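Local atomic coordinates of serine-rich secreted cell wall anchored (LPXTG-motif ) protein (PDB entry 5NXK), a protein that probably acts as a cell-surface adhesin of a gut lactobacillus, helping the bacterium attach to its host through a beta-solenoid binding region. Residues L124-N129 against I169-N174; L132-S137 against N181-I186; R153-D158 against I253-N258. All blocks are in the same frame, centred on the assembly; numbering follows the deposited sequence.

Overall arrangement
Running from the N terminus, the chain passes through 124-129, 132-137, 153-158, 169-174, 181-186 and 253-258, so each contact closes only after the first segments of all three have gone by, and every pair crosses without nesting. Contact 1 joins neighbouring coils in the parallel sheet of strands 122-127 and 168-171. Contact 2 does the same at the end of the next sheet, where strands 129-134 and 176-181 run out into loops; Leu126 and Leu132 pack where the two meet. Contact 3 is the longest closure: a surface excursion, 153-158, reaches a loop several coils on. It brushes contact 2, Asp185 OD2 packing near the backbone O of Asp158, but stays about 16 Å from contact 1 (nearest atoms).

Contact 1 of 3, residues L124-N129 against I169-N174; sequences LNLVGN and INIAEN
Strands 122-127 and 168-171 pair in parallel here as neighbours from successive coils of a beta-solenoid, the fold expected of a pectate lyase-like adhesive domain. Their axes diverge by only 16°, and residues meet level with one another: Leu124 beside Ile169, Asn125 beside Asn170, Leu126 beside Ile171. The backbone of Asn170 sits between two residues of the other strand, its N giving a bond to Leu124 O at 2.9 Å and its O receiving Leu126 N at 2.8 Å. Leu126 O then takes Ala172 N at 2.9 Å, nearly along the C=O axis, and carries the pairing to the strand end.

The two faces differ sharply. On one, Leu124, Leu126, Ile169 and Ile171 bury branched aliphatic groups in the solenoid core, where no polar partner is required; Leu126 and Ile169 lie side by side, the leucine CD1 4.0 Å from the isoleucine CG2. On the other, Asn125 and Asn170 stand parallel, their matching first and second torsions setting the two amides alongside with planes 20° apart. Asn170 ND2 donates to Asn125 OD1 at 2.9 Å, almost straight along the C=O. Asparagine suits this position because one amide can give and take at once: Asn170 OD1 receives Thr204 from the following coil, while Asn125 ND2 makes a weak bond to Thr101 on the preceding one.

At the end of strand 122-127, Val127 CG2 rests against Ala172 CB at 3.9 Å. Alanine, with only a methyl to place, fits beside the valine where the chains begin to part. Gly128 turns the chain with a phi of 61°, readily reached without a side chain. A water completes the join, accepting from Gly128 N at 2.9 Å and donating to Glu173 O at 2.9 Å.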
loop_
_atom_site.group_PDB
_atom_site.type_symbol
_atom_site.label_atom_id
_atom_site.label_comp_id
_atom_site.label_asym_id
_atom_site.label_seq_id
_atom_site.Cartn_x
_atom_site.Cartn_y
_atom_site.Cartn_z
ATOM N N LEU A 124 0.857 -4.479 -4.440
ATOM C CA LEU A 124 -0.200 -3.493 -4.624
ATOM C C LEU A 124 0.131 -2.608 -5.812
ATOM O O LEU A 124 1.138 -1.892 -5.811
ATOM C CB LEU A 124 -0.380 -2.637 -3.370
ATOM C CG LEU A 124 -1.353 -1.453 -3.482
ATOM C CD1 LEU A 124 -2.788 -1.962 -3.696
ATOM C CD2 LEU A 124 -1.280 -0.582 -2.235
ATOM N N ASN A 125 -0.720 -2.645 -6.830
ATOM C CA ASN A 125 -0.537 -1.768 -7.977
ATOM C C ASN A 125 -1.502 -0.592 -7.862
ATOM O O ASN A 125 -2.674 -0.770 -7.524
ATOM C CB ASN A 125 -0.756 -2.526 -9.290
ATOM C CG ASN A 125 0.236 -3.648 -9.476
ATOM O OD1 ASN A 125 1.443 -3.438 -9.397
ATOM N ND2 ASN A 125 -0.266 -4.855 -9.713
ATOM N N LEU A 126 -0.996 0.612 -8.114
ATOM C CA LEU A 126 -1.790 1.818 -8.009
ATOM C C LEU A 126 -1.827 2.460 -9.387
ATOM O O LEU A 126 -0.792 2.865 -9.921
ATOM C CB LEU A 126 -1.214 2.777 -6.954
ATOM C CG LEU A 126 -1.117 2.189 -5.543
ATOM C CD1 LEU A 126 -0.472 3.185 -4.585
ATOM C CD2 LEU A 126 -2.505 1.754 -5.039
ATOM N N VAL A 127 -3.026 2.558 -9.962
ATOM C CA VAL A 127 -3.163 2.871 -11.387
ATOM C C VAL A 127 -4.105 4.065 -11.596
ATOM O O VAL A 127 -5.018 4.297 -10.795
ATOM C CB VAL A 127 -3.690 1.634 -12.183
ATOM C CG1 VAL A 127 -3.671 1.896 -13.687
ATOM C CG2 VAL A 127 -2.867 0.384 -11.866
ATOM N N GLY A 128 -3.876 4.815 -12.670
ATOM C CA GLY A 128 -4.684 5.982 -12.997
ATOM C C GLY A 128 -4.630 7.046 -11.916
ATOM O O GLY A 128 -3.586 7.263 -11.289
ATOM N N ASN A 129 -5.756 7.717 -11.696
ATOM C CA ASN A 129 -5.816 8.791 -10.721
ATOM C C ASN A 129 -6.308 8.258 -9.394
ATOM O O ASN A 129 -7.508 8.172 -9.149
ATOM C CB ASN A 129 -6.695 9.930 -11.230
ATOM C CG ASN A 129 -6.134 10.555 -12.488
ATOM O OD1 ASN A 129 -4.935 10.793 -12.585
ATOM N ND2 ASN A 129 -6.994 10.819 -13.459
ATOM N N ILE A 169 4.968 -2.082 -4.073
ATOM C CA ILE A 169 3.930 -1.107 -4.404
ATOM C C ILE A 169 4.369 -0.431 -5.701
ATOM O O ILE A 169 5.431 0.198 -5.763
ATOM C CB ILE A 169 3.723 -0.079 -3.284
ATOM C CG1 ILE A 169 3.260 -0.772 -1.999
ATOM C CG2 ILE A 169 2.696 0.969 -3.680
ATOM C CD1 ILE A 169 3.182 0.179 -0.836
ATOM N N ASN A 170 3.570 -0.593 -6.746
ATOM C CA ASN A 170 3.944 -0.076 -8.055
ATOM C C ASN A 170 2.983 1.027 -8.459
ATOM O O ASN A 170 1.793 0.788 -8.585
ATOM C CB ASN A 170 3.907 -1.186 -9.114
ATOM C CG ASN A 170 4.815 -2.353 -8.782
ATOM O OD1 ASN A 170 6.001 -2.175 -8.503
ATOM N ND2 ASN A 170 4.251 -3.567 -8.800
ATOM N N ILE A 171 3.500 2.218 -8.709
ATOM C CA ILE A 171 2.695 3.290 -9.278
ATOM C C ILE A 171 2.815 3.145 -10.782
ATOM O O ILE A 171 3.900 3.264 -11.348
ATOM C CB ILE A 171 3.146 4.700 -8.819
ATOM C CG1 ILE A 171 2.750 4.970 -7.361
ATOM C CG2 ILE A 171 2.472 5.778 -9.653
ATOM C CD1 ILE A 171 3.398 4.086 -6.325
ATOM N N ALA A 172 1.699 2.849 -11.436
ATOM C CA ALA A 172 1.746 2.496 -12.848
ATOM C C ALA A 172 2.200 3.657 -13.702
ATOM O O ALA A 172 2.056 4.812 -13.306
ATOM C CB ALA A 172 0.378 2.026 -13.313
ATOM N N GLU A 173 2.746 3.360 -14.876
ATOM C CA GLU A 173 3.036 4.413 -15.837
ATOM C C GLU A 173 1.794 5.266 -16.084
ATOM O O GLU A 173 0.676 4.755 -16.095
ATOM C CB GLU A 173 3.596 3.853 -17.142
ATOM C CG GLU A 173 2.697 2.961 -17.940
ATOM C CD GLU A 173 3.287 2.679 -19.317
ATOM O OE1 GLU A 173 4.158 3.462 -19.760
ATOM O OE2 GLU A 173 2.898 1.667 -19.939
ATOM N N ASN A 174 2.014 6.573 -16.201
ATOM C CA ASN A 174 0.975 7.582 -16.422
ATOM C C ASN A 174 0.025 7.784 -15.254
ATOM O O ASN A 174 -0.874 8.606 -15.338
ATOM C CB ASN A 174 0.155 7.234 -17.669
ATOM C CG ASN A 174 1.021 7.120 -18.892
ATOM O OD1 ASN A 174 1.887 7.952 -19.116
ATOM N ND2 ASN A 174 0.837 6.054 -19.657
HETATM O O HOH W 1 -1.844 4.781 -14.723
#

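Contact 2 of 3, residues L132-S137 against N181-I186; sequences LNSVKS and NSATDI
Ser134 lays its CB and OG against the side chains of Asn181 and Thr184 at a corner of the beta-solenoid, where strands 129-134 and 176-181 of adjacent coils end and turn away. The sheet's last parallel bond here runs from Ser182 N to Ser134 O, 2.9 Å long and nearly along the C=O axis. With OG anti to its backbone N, Ser134 directs the hydroxyl inward, where Thr184 OG1 donates to it at 3.0 Å and Gly110 O provides its other partner. A small hydroxyl that can both give and accept fits this buried spot.

Asn181 shapes the turn from within. Its CG is anti to the backbone N (chi1 -165°), which turns Asn181 OD1 to the following backbone, where it accepts from Ala183 N at 2.9 Å and from Thr184 N at 2.8 Å, both in its carbonyl plane. The first bond makes an Asx turn and the second, on a lone pair, extends it to an Asx motif. Asn181 ND2 gives to Thr184 OG1 and Asp187, so both ends are held and its rotation fixed.

Ala183 CB points at the other segment, 3.3 Å from Val135 C and close to Ser134 O, a tight fit suited to a methyl. Outside, Lys136 NZ reaches Ser182 O weakly, while a water accepting from Lys136 N at 3.0 Å also bonds Ser182 OG at 2.7 Å.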
loop_
_atom_site.group_PDB
_atom_site.type_symbol
_atom_site.label_atom_id
_atom_site.label_comp_id
_atom_site.label_asym_id
_atom_site.label_seq_id
_atom_site.Cartn_x
_atom_site.Cartn_y
_atom_site.Cartn_z
ATOM N N LEU A 132 -5.221 7.977 -1.891
ATOM C CA LEU A 132 -5.323 7.180 -0.684
ATOM C C LEU A 132 -5.262 8.087 0.542
ATOM O O LEU A 132 -4.358 8.922 0.644
ATOM C CB LEU A 132 -4.194 6.147 -0.655
ATOM C CG LEU A 132 -4.046 5.307 -1.937
ATOM C CD1 LEU A 132 -2.856 4.390 -1.806
ATOM C CD2 LEU A 132 -5.303 4.479 -2.202
ATOM N N ASN A 133 -6.206 7.932 1.468
ATOM C CA ASN A 133 -6.254 8.812 2.627
ATOM C C ASN A 133 -6.163 8.039 3.937
ATOM O O ASN A 133 -7.043 7.253 4.262
ATOM C CB ASN A 133 -7.536 9.650 2.599
ATOM C CG ASN A 133 -7.639 10.505 1.346
ATOM O OD1 ASN A 133 -7.055 11.592 1.262
ATOM N ND2 ASN A 133 -8.353 9.997 0.345
ATOM N N SER A 134 -5.075 8.225 4.664
ATOM C CA SER A 134 -4.958 7.642 5.993
ATOM C C SER A 134 -5.498 8.655 7.004
ATOM O O SER A 134 -4.890 9.692 7.239
ATOM C CB SER A 134 -3.514 7.254 6.302
ATOM O OG SER A 134 -3.405 6.689 7.596
ATOM N N VAL A 135 -6.649 8.335 7.587
ATOM C CA VAL A 135 -7.399 9.244 8.450
ATOM C C VAL A 135 -7.785 8.570 9.768
ATOM O O VAL A 135 -7.831 7.340 9.858
ATOM C CB VAL A 135 -8.684 9.735 7.764
ATOM C CG1 VAL A 135 -8.348 10.557 6.537
ATOM C CG2 VAL A 135 -9.567 8.553 7.397
ATOM N N LYS A 136 -8.063 9.381 10.787
ATOM C CA LYS A 136 -8.415 8.859 12.105
ATOM C C LYS A 136 -9.894 8.523 12.166
ATOM O O LYS A 136 -10.348 7.742 13.004
ATOM C CB LYS A 136 -8.067 9.873 13.199
ATOM C CG LYS A 136 -6.584 10.036 13.447
ATOM C CD LYS A 136 -6.333 10.890 14.677
ATOM C CE LYS A 136 -4.888 10.780 15.131
ATOM N NZ LYS A 136 -3.998 11.607 14.276
ATOM N N SER A 137 -10.640 9.114 11.248
ATOM C CA SER A 137 -12.047 8.816 11.118
ATOM C C SER A 137 -12.547 9.285 9.766
ATOM O O SER A 137 -11.880 10.050 9.080
ATOM C CB SER A 137 -12.845 9.480 12.250
ATOM O OG SER A 137 -12.823 10.890 12.129
ATOM N N ASN A 181 -1.805 11.723 4.514
ATOM C CA ASN A 181 -1.733 11.008 5.780
ATOM C C ASN A 181 -1.901 11.963 6.954
ATOM O O ASN A 181 -1.081 12.859 7.175
ATOM C CB ASN A 181 -0.406 10.239 5.885
ATOM C CG ASN A 181 -0.415 9.188 6.990
ATOM O OD1 ASN A 181 -1.255 9.209 7.882
ATOM N ND2 ASN A 181 0.530 8.255 6.922
ATOM N N SER A 182 -2.980 11.770 7.699
ATOM C CA SER A 182 -3.191 12.526 8.921
ATOM C C SER A 182 -3.476 11.572 10.078
ATOM O O SER A 182 -4.134 11.942 11.042
ATOM C CB SER A 182 -4.338 13.528 8.740
ATOM O OG SER A 182 -5.522 12.864 8.325
ATOM N N ALA A 183 -2.979 10.340 9.978
ATOM C CA ALA A 183 -3.378 9.303 10.926
ATOM C C ALA A 183 -2.253 8.375 11.366
ATOM O O ALA A 183 -2.265 7.877 12.495
ATOM C CB ALA A 183 -4.492 8.468 10.317
ATOM N N THR A 184 -1.291 8.123 10.483
ATOM C CA THR A 184 -0.281 7.110 10.783
ATOM C C THR A 184 1.152 7.618 10.616
ATOM O O THR A 184 1.387 8.645 9.971
ATOM C CB THR A 184 -0.510 5.856 9.910
ATOM O OG1 THR A 184 -0.579 6.235 8.532
ATOM C CG2 THR A 184 -1.845 5.172 10.298
ATOM N N ASP A 185 2.106 6.896 11.205
ATOM C CA ASP A 185 3.497 7.338 11.231
ATOM C C ASP A 185 4.206 7.143 9.904
ATOM O O ASP A 185 5.203 7.815 9.615
ATOM C CB ASP A 185 4.283 6.598 12.314
ATOM C CG ASP A 185 3.707 6.802 13.710
ATOM O OD1 ASP A 185 3.280 7.934 14.025
ATOM O OD2 ASP A 185 3.711 5.831 14.499
ATOM N N ILE A 186 3.733 6.182 9.119
ATOM C CA ILE A 186 4.442 5.790 7.901
ATOM C C ILE A 186 3.443 5.734 6.738
ATOM O O ILE A 186 2.344 5.231 6.916
ATOM C CB ILE A 186 5.158 4.417 8.085
ATOM C CG1 ILE A 186 6.104 4.466 9.292
ATOM C CG2 ILE A 186 5.919 4.022 6.816
ATOM C CD1 ILE A 186 6.717 3.112 9.637
HETATM O O HOH W 2 -5.419 12.678 5.707
HETATM O O HOH W 3 -7.488 12.288 10.140
#

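Contact 3 of 3, residues R153-D158 against I253-N258; sequences RTPDGD and IPQLEN
Both backbones are irregular here and no strand pairing links them: segment 153-158 folds into a type I beta turn from Thr154 to Gly157, and segment 253-258 passes it with Thr154 CA and Gln255 CA 6.0 Å apart. The contact lies on the surface of the beta-solenoid, between a long excursion of one coil and a loop that follows strand 248-252 several coils later.

Gln255 does the reaching. Its CG is anti to the carbonyl carbon and the chain bends sharply at chi2 (-80°), swinging the amide across to the other loop. There Gln255 NE2 donates to Arg153 O at 2.7 Å, with the donor in the plane of the carbonyl and the acceptor close to the plane of the amide. The other end of that amide, Gln255 OE1, rests 3.4 Å from Pro155 CD and also faces Thr154 CB. The proline ring crosses the glutamine side chain at about a right angle. Glutamine suits the place because its length and flexible chain let a neutral donor bridge two loops. Trp189 and Lys224 border it.

The turn it meets is well bonded internally. Gly157 N gives to Thr154 O, while Thr154 OG1 gives to Gly157 O at 2.6 Å and accepts from Asp156 N at 3.0 Å, making an ST turn inside the beta turn. Pro155 supplies the restricted phi wanted at the turn's second position, and Gly157 adopts a positive phi of 96° that a side chain would obstruct. Asp156 adds a salt bridge to Arg251, just ahead of the second loop.

Because the direct bond joins a neutral amide to a backbone carbonyl, this part of the contact should depend little on ionisation; any sensitivity to charge would more probably enter through the Asp156-Arg251 pair.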
loop_
_atom_site.group_PDB
_atom_site.type_symbol
_atom_site.label_atom_id
_atom_site.label_comp_id
_atom_site.label_asym_id
_atom_site.label_seq_id
_atom_site.Cartn_x
_atom_site.Cartn_y
_atom_site.Cartn_z
ATOM N N ARG A 153 6.573 -3.087 15.818
ATOM C CA ARG A 153 7.784 -2.634 16.494
ATOM C C ARG A 153 8.894 -2.239 15.515
ATOM O O ARG A 153 8.994 -2.795 14.424
ATOM C CB ARG A 153 8.303 -3.725 17.437
ATOM C CG ARG A 153 9.281 -3.212 18.490
ATOM C CD ARG A 153 10.125 -4.338 19.088
ATOM N NE ARG A 153 11.239 -3.798 19.863
ATOM C CZ ARG A 153 12.415 -3.441 19.351
ATOM N NH1 ARG A 153 12.666 -3.602 18.055
ATOM N NH2 ARG A 153 13.356 -2.952 20.146
ATOM N N THR A 154 9.701 -1.257 15.910
ATOM C CA THR A 154 10.931 -0.900 15.212
ATOM C C THR A 154 11.980 -0.581 16.276
ATOM O O THR A 154 11.629 -0.393 17.444
ATOM C CB THR A 154 10.762 0.326 14.290
ATOM O OG1 THR A 154 10.787 1.518 15.089
ATOM C CG2 THR A 154 9.475 0.255 13.471
ATOM N N PRO A 155 13.267 -0.497 15.886
ATOM C CA PRO A 155 14.266 -0.075 16.873
ATOM C C PRO A 155 14.022 1.320 17.463
ATOM O O PRO A 155 14.631 1.648 18.479
ATOM C CB PRO A 155 15.576 -0.092 16.075
ATOM C CG PRO A 155 15.324 -1.065 14.970
ATOM C CD PRO A 155 13.890 -0.882 14.604
ATOM N N ASP A 156 13.163 2.123 16.841
ATOM C CA ASP A 156 12.824 3.436 17.383
ATOM C C ASP A 156 11.413 3.487 17.954
ATOM O O ASP A 156 10.770 4.538 17.940
ATOM C CB ASP A 156 12.981 4.520 16.314
ATOM C CG ASP A 156 14.423 4.703 15.874
ATOM O OD1 ASP A 156 15.338 4.326 16.640
ATOM O OD2 ASP A 156 14.649 5.242 14.768
ATOM N N GLY A 157 10.916 2.351 18.429
ATOM C CA GLY A 157 9.587 2.316 19.008
ATOM C C GLY A 157 8.558 1.861 17.990
ATOM O O GLY A 157 8.876 1.723 16.806
ATOM N N ASP A 158 7.335 1.632 18.455
ATOM C CA ASP A 158 6.251 1.144 17.606
ATOM C C ASP A 158 5.843 2.207 16.614
ATOM O O ASP A 158 5.745 3.379 16.970
ATOM C CB ASP A 158 5.027 0.749 18.439
ATOM C CG ASP A 158 5.244 -0.508 19.262
ATOM O OD1 ASP A 158 6.261 -1.204 19.056
ATOM O OD2 ASP A 158 4.378 -0.805 20.113
ATOM N N ILE A 253 16.687 0.714 7.146
ATOM C CA ILE A 253 17.426 0.357 8.349
ATOM C C ILE A 253 16.905 -0.996 8.828
ATOM O O ILE A 253 15.703 -1.147 9.051
ATOM C CB ILE A 253 17.260 1.433 9.465
ATOM C CG1 ILE A 253 17.904 2.764 9.038
ATOM C CG2 ILE A 253 17.891 0.961 10.767
ATOM C CD1 ILE A 253 17.732 3.903 10.085
ATOM N N PRO A 254 17.793 -1.995 8.947
ATOM C CA PRO A 254 17.318 -3.337 9.321
ATOM C C PRO A 254 16.598 -3.352 10.676
ATOM O O PRO A 254 16.986 -2.622 11.591
ATOM C CB PRO A 254 18.600 -4.170 9.366
ATOM C CG PRO A 254 19.569 -3.437 8.437
ATOM C CD PRO A 254 19.233 -1.973 8.618
ATOM N N GLN A 255 15.539 -4.152 10.774
ATOM C CA GLN A 255 14.735 -4.262 11.992
ATOM C C GLN A 255 15.493 -4.946 13.134
ATOM O O GLN A 255 15.182 -4.734 14.310
ATOM C CB GLN A 255 13.442 -5.030 11.693
ATOM C CG GLN A 255 12.426 -4.213 10.918
ATOM C CD GLN A 255 11.647 -3.257 11.808
ATOM O OE1 GLN A 255 12.053 -2.105 12.002
ATOM N NE2 GLN A 255 10.500 -3.714 12.323
ATOM N N LEU A 256 16.470 -5.776 12.770
ATOM C CA LEU A 256 17.244 -6.588 13.721
ATOM C C LEU A 256 18.717 -6.643 13.325
ATOM O O LEU A 256 19.065 -6.340 12.185
ATOM C CB LEU A 256 16.700 -8.009 13.804
ATOM C CG LEU A 256 15.223 -8.196 14.149
ATOM C CD1 LEU A 256 14.854 -9.641 13.925
ATOM C CD2 LEU A 256 14.930 -7.761 15.578
ATOM N N GLU A 257 19.569 -7.053 14.265
ATOM C CA GLU A 257 21.021 -7.157 14.053
ATOM C C GLU A 257 21.471 -8.279 13.104
ATOM O O GLU A 257 22.561 -8.208 12.536
ATOM C CB GLU A 257 21.726 -7.374 15.400
ATOM C CG GLU A 257 21.680 -6.214 16.371
ATOM C CD GLU A 257 22.278 -4.940 15.804
ATOM O OE1 GLU A 257 23.403 -5.007 15.256
ATOM O OE2 GLU A 257 21.633 -3.875 15.913
ATOM N N ASN A 258 20.659 -9.319 12.931
ATOM C CA ASN A 258 21.092 -10.434 12.082
ATOM C C ASN A 258 20.592 -10.321 10.643
ATOM O O ASN A 258 20.442 -11.331 9.953
ATOM C CB ASN A 258 20.617 -11.765 12.667
ATOM C CG ASN A 258 19.102 -11.841 12.782
ATOM O OD1 ASN A 258 18.410 -10.823 12.712
ATOM N ND2 ASN A 258 18.580 -13.053 12.969
#